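Local coordinates for protein endonuclease NucS (Thermococcus kodakarensis KOD1, PDB 5GKG) that binds DNA and probably acts as an endonuclease that cleaves the 3' and 5' single-stranded extremities of branched DNA structures, at residues Q192-V197 / E226-E231; V213-T218 / K234-K239. The protein carries 1 engineered substitution. All coordinates share one frame; numbering follows the deposited sequence.

Interaction 1: Q192-V197 / E226-E231. With MG (magnesium ion), chain E; nucleotides of chain D.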
loop_
_atom_site.group_PDB
_atom_site.type_symbol
_atom_site.label_atom_id
_atom_site.label_comp_id
_atom_site.label_asym_id
_atom_site.label_seq_id
_atom_site.Cartn_x
_atom_site.Cartn_y
_atom_site.Cartn_z
ATOM N N GLN A 192 9.148 17.623 3.718
ATOM C CA GLN A 192 8.257 18.247 2.747
ATOM C C GLN A 192 8.142 19.750 3.065
ATOM O O GLN A 192 8.451 20.593 2.217
ATOM C CB GLN A 192 6.872 17.585 2.780
ATOM C CG GLN A 192 6.418 16.824 1.530
ATOM C CD GLN A 192 5.062 16.143 1.742
ATOM O OE1 GLN A 192 3.969 16.629 1.312
ATOM N NE2 GLN A 192 5.120 15.024 2.436
ATOM N N LEU A 193 7.713 20.057 4.294
ATOM C CA LEU A 193 7.553 21.431 4.773
ATOM C C LEU A 193 8.811 22.294 4.576
ATOM O O LEU A 193 8.730 23.368 3.992
ATOM C CB LEU A 193 7.159 21.438 6.253
ATOM C CG LEU A 193 6.849 22.825 6.822
ATOM C CD1 LEU A 193 5.928 23.618 5.903
ATOM C CD2 LEU A 193 6.239 22.751 8.217
ATOM N N LYS A 194 9.958 21.816 5.062
ATOM C CA LYS A 194 11.217 22.545 4.958
ATOM C C LYS A 194 11.521 22.836 3.495
ATOM O O LYS A 194 11.916 23.946 3.126
ATOM C CB LYS A 194 12.355 21.741 5.603
ATOM C CG LYS A 194 13.743 22.374 5.554
ATOM C CD LYS A 194 14.784 21.404 6.130
ATOM C CE LYS A 194 16.196 21.977 6.192
ATOM N NZ LYS A 194 16.901 21.938 4.907
ATOM N N SER A 195 11.308 21.826 2.666
ATOM C CA SER A 195 11.600 21.922 1.251
ATOM C C SER A 195 10.828 23.059 0.557
ATOM O O SER A 195 11.403 23.841 -0.231
ATOM C CB SER A 195 11.286 20.592 0.580
ATOM O OG SER A 195 11.498 20.643 -0.820
ATOM N N TYR A 196 9.532 23.139 0.860
ATOM C CA TYR A 196 8.641 24.133 0.264
ATOM C C TYR A 196 8.995 25.531 0.759
ATOM O O TYR A 196 9.080 26.480 -0.021
ATOM C CB TYR A 196 7.167 23.831 0.589
ATOM C CG TYR A 196 6.691 22.459 0.163
ATOM C CD1 TYR A 196 7.216 21.830 -0.970
ATOM C CD2 TYR A 196 5.708 21.795 0.893
ATOM C CE1 TYR A 196 6.781 20.568 -1.357
ATOM C CE2 TYR A 196 5.264 20.548 0.519
ATOM C CZ TYR A 196 5.802 19.929 -0.594
ATOM O OH TYR A 196 5.342 18.679 -0.946
ATOM N N VAL A 197 9.187 25.644 2.067
ATOM C CA VAL A 197 9.492 26.916 2.686
ATOM C C VAL A 197 10.783 27.491 2.103
ATOM O O VAL A 197 10.866 28.679 1.817
ATOM C CB VAL A 197 9.605 26.770 4.206
ATOM C CG1 VAL A 197 10.397 27.925 4.823
ATOM C CG2 VAL A 197 8.225 26.666 4.811
ATOM N N GLU A 226 11.704 21.937 15.243
ATOM C CA GLU A 226 12.333 22.927 16.105
ATOM C C GLU A 226 13.655 23.438 15.543
ATOM O O GLU A 226 13.890 24.646 15.491
ATOM C CB GLU A 226 12.565 22.340 17.484
ATOM C CG GLU A 226 11.331 22.385 18.357
ATOM C CD GLU A 226 11.471 21.542 19.610
ATOM O OE1 GLU A 226 12.497 20.831 19.740
ATOM O OE2 GLU A 226 10.554 21.595 20.462
ATOM N N LYS A 227 14.511 22.517 15.122
ATOM C CA LYS A 227 15.826 22.877 14.616
ATOM C C LYS A 227 15.705 23.928 13.531
ATOM O O LYS A 227 16.363 24.947 13.588
ATOM C CB LYS A 227 16.556 21.633 14.098
ATOM C CG LYS A 227 17.858 21.882 13.351
ATOM C CD LYS A 227 18.665 20.582 13.216
ATOM C CE LYS A 227 19.877 20.723 12.290
ATOM N NZ LYS A 227 19.521 20.610 10.838
ATOM N N GLU A 228 14.815 23.712 12.573
ATOM C CA GLU A 228 14.678 24.638 11.451
ATOM C C GLU A 228 13.768 25.827 11.786
ATOM O O GLU A 228 13.424 26.605 10.924
ATOM C CB GLU A 228 14.146 23.903 10.215
ATOM C CG GLU A 228 15.142 22.954 9.554
ATOM C CD GLU A 228 16.345 23.662 8.950
ATOM O OE1 GLU A 228 17.474 23.166 9.160
ATOM O OE2 GLU A 228 16.173 24.690 8.242
ATOM N N GLY A 229 13.331 25.927 13.034
ATOM C CA GLY A 229 12.366 26.935 13.416
ATOM C C GLY A 229 11.087 26.925 12.589
ATOM O O GLY A 229 10.611 27.974 12.163
ATOM N N LEU A 230 10.532 25.748 12.327
ATOM C CA LEU A 230 9.217 25.702 11.713
ATOM C C LEU A 230 8.170 25.549 12.823
ATOM O O LEU A 230 8.525 25.381 13.991
ATOM C CB LEU A 230 9.146 24.576 10.701
ATOM C CG LEU A 230 10.076 24.846 9.529
ATOM C CD1 LEU A 230 10.185 23.649 8.605
ATOM C CD2 LEU A 230 9.545 26.051 8.779
ATOM N N GLU A 231 6.890 25.605 12.481
ATOM C CA GLU A 231 5.873 25.630 13.528
ATOM C C GLU A 231 4.903 24.447 13.462
ATOM O O GLU A 231 4.764 23.797 12.432
ATOM C CB GLU A 231 5.100 26.936 13.463
ATOM C CG GLU A 231 5.979 28.171 13.262
ATOM C CD GLU A 231 5.155 29.448 13.116
ATOM O OE1 GLU A 231 5.425 30.231 12.176
ATOM O OE2 GLU A 231 4.234 29.657 13.944
HETATM MG MG MG E . 1.741 17.534 1.683
ATOM P P DG D 5 5.609 16.503 -4.002
ATOM O OP1 DG D 5 5.628 17.859 -3.427
ATOM O OP2 DG D 5 6.807 15.631 -4.046
ATOM O "O5'" DG D 5 4.432 15.730 -3.252
ATOM C "C5'" DG D 5 3.170 16.354 -3.108
ATOM C "C4'" DG D 5 2.135 15.351 -2.649
ATOM O "O4'" DG D 5 2.029 14.294 -3.626
ATOM C "C3'" DG D 5 2.440 14.671 -1.310
ATOM O "O3'" DG D 5 1.336 14.830 -0.448
ATOM C "C2'" DG D 5 2.667 13.200 -1.676
ATOM C "C1'" DG D 5 1.869 13.072 -2.959
ATOM N N9 DG D 5 2.336 12.003 -3.830
ATOM C C8 DG D 5 3.628 11.767 -4.235
ATOM N N7 DG D 5 3.744 10.732 -5.018
ATOM C C5 DG D 5 2.439 10.251 -5.141
ATOM C C6 DG D 5 1.932 9.133 -5.865
ATOM O O6 DG D 5 2.552 8.323 -6.567
ATOM N N1 DG D 5 0.553 9.002 -5.714
ATOM C C2 DG D 5 -0.240 9.836 -4.960
ATOM N N2 DG D 5 -1.548 9.550 -4.938
ATOM N N3 DG D 5 0.215 10.879 -4.276
ATOM C C4 DG D 5 1.564 11.024 -4.413
ATOM P P DA D 6 1.368 14.273 1.058
ATOM O OP1 DA D 6 1.296 15.425 1.993
ATOM O OP2 DA D 6 2.472 13.294 1.183
ATOM O "O5'" DA D 6 -0.013 13.506 1.149
ATOM C "C5'" DA D 6 -1.182 14.124 0.662
ATOM C "C4'" DA D 6 -2.307 13.125 0.574
ATOM O "O4'" DA D 6 -1.978 12.109 -0.406
ATOM C "C3'" DA D 6 -2.597 12.380 1.862
ATOM O "O3'" DA D 6 -3.980 12.131 1.934
ATOM C "C2'" DA D 6 -1.781 11.091 1.712
ATOM C "C1'" DA D 6 -1.868 10.835 0.213
ATOM N N9 DA D 6 -0.691 10.181 -0.358
ATOM C C8 DA D 6 0.591 10.616 -0.284
ATOM N N7 DA D 6 1.439 9.865 -0.931
ATOM C C5 DA D 6 0.663 8.871 -1.477
ATOM C C6 DA D 6 0.977 7.752 -2.275
ATOM N N6 DA D 6 2.215 7.456 -2.676
ATOM N N1 DA D 6 -0.036 6.950 -2.651
ATOM C C2 DA D 6 -1.270 7.257 -2.257
ATOM N N3 DA D 6 -1.682 8.275 -1.512
ATOM C C4 DA D 6 -0.657 9.053 -1.150
#
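Leu230 meets Leu193 tip to tip where a Schellman motif ends helix 219-227 and turns its chain back against helix 187-204, in the PDDEXK nuclease domain. Gly229, at positive phi, is the C-prime residue of that motif, and its N donates to Glu226 O. Just past it, Leu230 takes the central place: its CD1 lies 3.9 Å from Leu193 CG, while CD2 faces CG2 of Val197 one turn further along the helix. Leu193 and Val197 also rest on Val177 of strand 175-180, which places the leucine contact against the sheet.

Lys194 can be followed outward from its root. Its CB is 4.2 Å from Leu230 CD1. With CG anti to the backbone N (chi1 179°), the chain runs extended toward the helix end, and CD comes to 3.8 Å from Glu228 CG. CE then passes beside the Glu228 carboxylate as the two side chains cross obliquely, and a bend at chi4 (-80°) turns NZ off the carboxylate, 4.4 Å from Glu228 OE2, too far for a salt bridge. NZ instead pairs with Glu198 of its own chain and Glu198 of the second subunit. With an alanine at Glu228 the carboxylate is gone, and the CD-CE part of Lys194 would probably lose the group it lies against and be freer to turn.

The other side of helix 187-204 serves the DNA. Gln192 reaches the magnesium ion, also bound by Glu179 and OP1 of DA6 of chain D, and Tyr196 OH donates a 2.6 Å hydrogen bond to OP1 of DG5 of chain D, which lies at the ring edge.

Interaction 2: V213-T218 / K234-K239. With nucleotides of chain C.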
loop_
_atom_site.group_PDB
_atom_site.type_symbol
_atom_site.label_atom_id
_atom_site.label_comp_id
_atom_site.label_asym_id
_atom_site.label_seq_id
_atom_site.Cartn_x
_atom_site.Cartn_y
_atom_site.Cartn_z
ATOM N N VAL A 213 0.702 20.997 10.282
ATOM C CA VAL A 213 -0.614 20.854 10.876
ATOM C C VAL A 213 -0.985 19.360 10.921
ATOM O O VAL A 213 -1.048 18.671 9.887
ATOM C CB VAL A 213 -1.652 21.687 10.087
ATOM C CG1 VAL A 213 -3.014 21.640 10.750
ATOM C CG2 VAL A 213 -1.165 23.135 9.953
ATOM N N ALA A 214 -1.251 18.870 12.122
ATOM C CA ALA A 214 -1.356 17.434 12.355
ATOM C C ALA A 214 -1.830 17.158 13.777
ATOM O O ALA A 214 -1.700 17.997 14.657
ATOM C CB ALA A 214 -0.009 16.752 12.106
ATOM N N PRO A 215 -2.420 15.985 13.998
ATOM C CA PRO A 215 -2.863 15.618 15.351
ATOM C C PRO A 215 -1.687 15.477 16.350
ATOM O O PRO A 215 -1.863 15.764 17.534
ATOM C CB PRO A 215 -3.581 14.292 15.121
ATOM C CG PRO A 215 -3.088 13.791 13.769
ATOM C CD PRO A 215 -2.802 14.987 12.979
ATOM N N SER A 216 -0.508 15.084 15.863
ATOM C CA SER A 216 0.726 15.095 16.655
ATOM C C SER A 216 1.991 14.930 15.794
ATOM O O SER A 216 1.922 14.879 14.564
ATOM C CB SER A 216 0.689 13.998 17.729
ATOM O OG SER A 216 0.489 12.714 17.171
ATOM N N LEU A 217 3.135 14.842 16.474
ATOM C CA LEU A 217 4.460 14.661 15.872
ATOM C C LEU A 217 5.238 13.475 16.449
ATOM O O LEU A 217 5.113 13.175 17.632
ATOM C CB LEU A 217 5.315 15.909 16.092
ATOM C CG LEU A 217 4.796 17.259 15.647
ATOM C CD1 LEU A 217 5.743 18.308 16.131
ATOM C CD2 LEU A 217 4.705 17.267 14.140
ATOM N N THR A 218 6.067 12.823 15.637
ATOM C CA THR A 218 7.060 11.897 16.177
ATOM C C THR A 218 8.228 12.692 16.783
ATOM O O THR A 218 8.349 13.903 16.568
ATOM C CB THR A 218 7.588 10.894 15.129
ATOM O OG1 THR A 218 8.399 11.571 14.166
ATOM C CG2 THR A 218 6.427 10.186 14.420
ATOM N N LYS A 234 -1.702 21.700 16.214
ATOM C CA LYS A 234 -2.414 20.460 16.403
ATOM C C LYS A 234 -3.803 20.539 15.786
ATOM O O LYS A 234 -4.593 21.431 16.096
ATOM C CB LYS A 234 -2.508 20.124 17.891
ATOM C CG LYS A 234 -3.151 18.781 18.175
ATOM C CD LYS A 234 -3.150 18.473 19.657
ATOM C CE LYS A 234 -3.918 17.195 19.936
ATOM N NZ LYS A 234 -4.249 17.089 21.387
ATOM N N LEU A 235 -4.084 19.621 14.871
ATOM C CA LEU A 235 -5.412 19.525 14.300
ATOM C C LEU A 235 -5.731 18.079 13.968
ATOM O O LEU A 235 -4.922 17.376 13.351
ATOM C CB LEU A 235 -5.519 20.390 13.050
ATOM C CG LEU A 235 -6.928 20.822 12.649
ATOM C CD1 LEU A 235 -7.429 21.892 13.616
ATOM C CD2 LEU A 235 -6.937 21.323 11.202
ATOM N N GLU A 236 -6.919 17.647 14.368
ATOM C CA GLU A 236 -7.409 16.315 14.049
ATOM C C GLU A 236 -8.179 16.421 12.764
ATOM O O GLU A 236 -8.874 17.422 12.568
ATOM C CB GLU A 236 -8.313 15.774 15.154
ATOM C CG GLU A 236 -7.729 15.862 16.545
ATOM C CD GLU A 236 -6.842 14.685 16.851
ATOM O OE1 GLU A 236 -6.914 13.691 16.093
ATOM O OE2 GLU A 236 -6.070 14.746 17.836
ATOM N N PRO A 237 -8.051 15.412 11.875
ATOM C CA PRO A 237 -8.936 15.364 10.701
ATOM C C PRO A 237 -10.382 15.258 11.147
ATOM O O PRO A 237 -10.679 14.419 11.989
ATOM C CB PRO A 237 -8.484 14.099 9.948
ATOM C CG PRO A 237 -7.714 13.312 10.917
ATOM C CD PRO A 237 -7.082 14.307 11.872
ATOM N N PRO A 238 -11.266 16.112 10.613
ATOM C CA PRO A 238 -12.683 16.041 10.994
ATOM C C PRO A 238 -13.326 14.742 10.509
ATOM O O PRO A 238 -13.040 14.350 9.384
ATOM C CB PRO A 238 -13.293 17.248 10.275
ATOM C CG PRO A 238 -12.417 17.424 9.052
ATOM C CD PRO A 238 -11.025 17.100 9.546
ATOM N N LYS A 239 -14.146 14.083 11.329
ATOM C CA LYS A 239 -15.013 13.022 10.817
ATOM C C LYS A 239 -16.413 13.595 10.631
ATOM O O LYS A 239 -17.117 13.867 11.596
ATOM C CB LYS A 239 -15.047 11.831 11.764
ATOM C CG LYS A 239 -13.765 10.992 11.799
ATOM C CD LYS A 239 -13.966 9.777 12.694
ATOM C CE LYS A 239 -12.713 8.938 12.863
ATOM N NZ LYS A 239 -12.995 7.838 13.834
ATOM P P DC C 3 7.062 8.197 18.090
ATOM O OP1 DC C 3 7.412 9.538 18.592
ATOM O OP2 DC C 3 5.852 8.017 17.255
ATOM O "O5'" DC C 3 8.309 7.663 17.282
ATOM C "C5'" DC C 3 9.593 7.911 17.765
ATOM C "C4'" DC C 3 10.626 7.419 16.778
ATOM O "O4'" DC C 3 10.437 5.999 16.528
ATOM C "C3'" DC C 3 10.594 8.106 15.414
ATOM O "O3'" DC C 3 11.913 8.449 15.065
ATOM C "C2'" DC C 3 10.010 7.030 14.475
ATOM C "C1'" DC C 3 10.482 5.743 15.143
ATOM N N1 DC C 3 9.618 4.541 14.882
ATOM C C2 DC C 3 10.148 3.412 14.223
ATOM O O2 DC C 3 11.323 3.431 13.835
ATOM N N3 DC C 3 9.353 2.329 14.034
ATOM C C4 DC C 3 8.095 2.337 14.482
ATOM N N4 DC C 3 7.350 1.252 14.272
ATOM C C5 DC C 3 7.542 3.465 15.150
ATOM C C6 DC C 3 8.335 4.529 15.338
#
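Ala214 and Lys234 form the last parallel bridge between strands 208-214 and 231-234, the two strands of a beta-alpha-beta unit in the PDDEXK domain. Leu235 N donates to Ala214 O at 2.9 Å, with an N-H...O angle of 157°, yet it comes from above the carbonyl plane, 69° out of it. Lys234 CA makes a weaker CA-H...O contact with the same oxygen. Pro215 N comes to 2.9 Å from Leu235 O but, as a proline nitrogen, has no hydrogen to share with it, and Ser216 bonds its backbone to Ala185 instead of extending this pairing.

Side chains pack round this bridge. Val213 CG1 lies 3.6 Å from Leu235 CB, the two side chains lying side by side and pointing the same way. The extended aliphatic chain of Lys234 runs beside Pro215 O, its CG 3.3 Å from that oxygen. Glu236 starts out away from the proline, but the bend at chi2 (-85°) folds its carboxylate back, and OE1 comes to 3.5 Å from Pro215 CB. Pro237 CD approaches Pro215 CG more loosely.

Further out, Met135 of helix 132-141 packs on Val213, Pro237 and Pro238, so that this helix covers this end of the sheet edge. Beyond it, Lys239 NZ forms a salt bridge with Asp42 of the second subunit and bonds Gly43 O there, tying the chain's tail to its partner. In the other direction Thr218 is the N-cap of helix 219-227; its OG1 makes a weak hydrogen bond to Ala221 N and a hydrogen bond to a DNA phosphate. At the same place the nucleic acid backbone comes close, with Thr218 CG2 3.6 Å from OP2 of DC3 of chain C.

Both contacts belong to the C-terminal nuclease domain, with centres about 17 Å apart, and their segments alternate along the chain: 192-197, 213-218, 226-231, 234-239. Helix 187-204 leads into strand 208-214, whose end opens into helix 219-227; that helix is followed by strand 231-234, an outermost strand of the mixed sheet within this chain. Interaction 1 thus joins the end of the crossover helix to helix 187-204, while interaction 2 closes the edge where the two parallel strands stop pairing. Each reaches DNA from one of its segments, interaction 1 at chain D beside the magnesium ion and interaction 2 at chain C, and each also touches the second subunit.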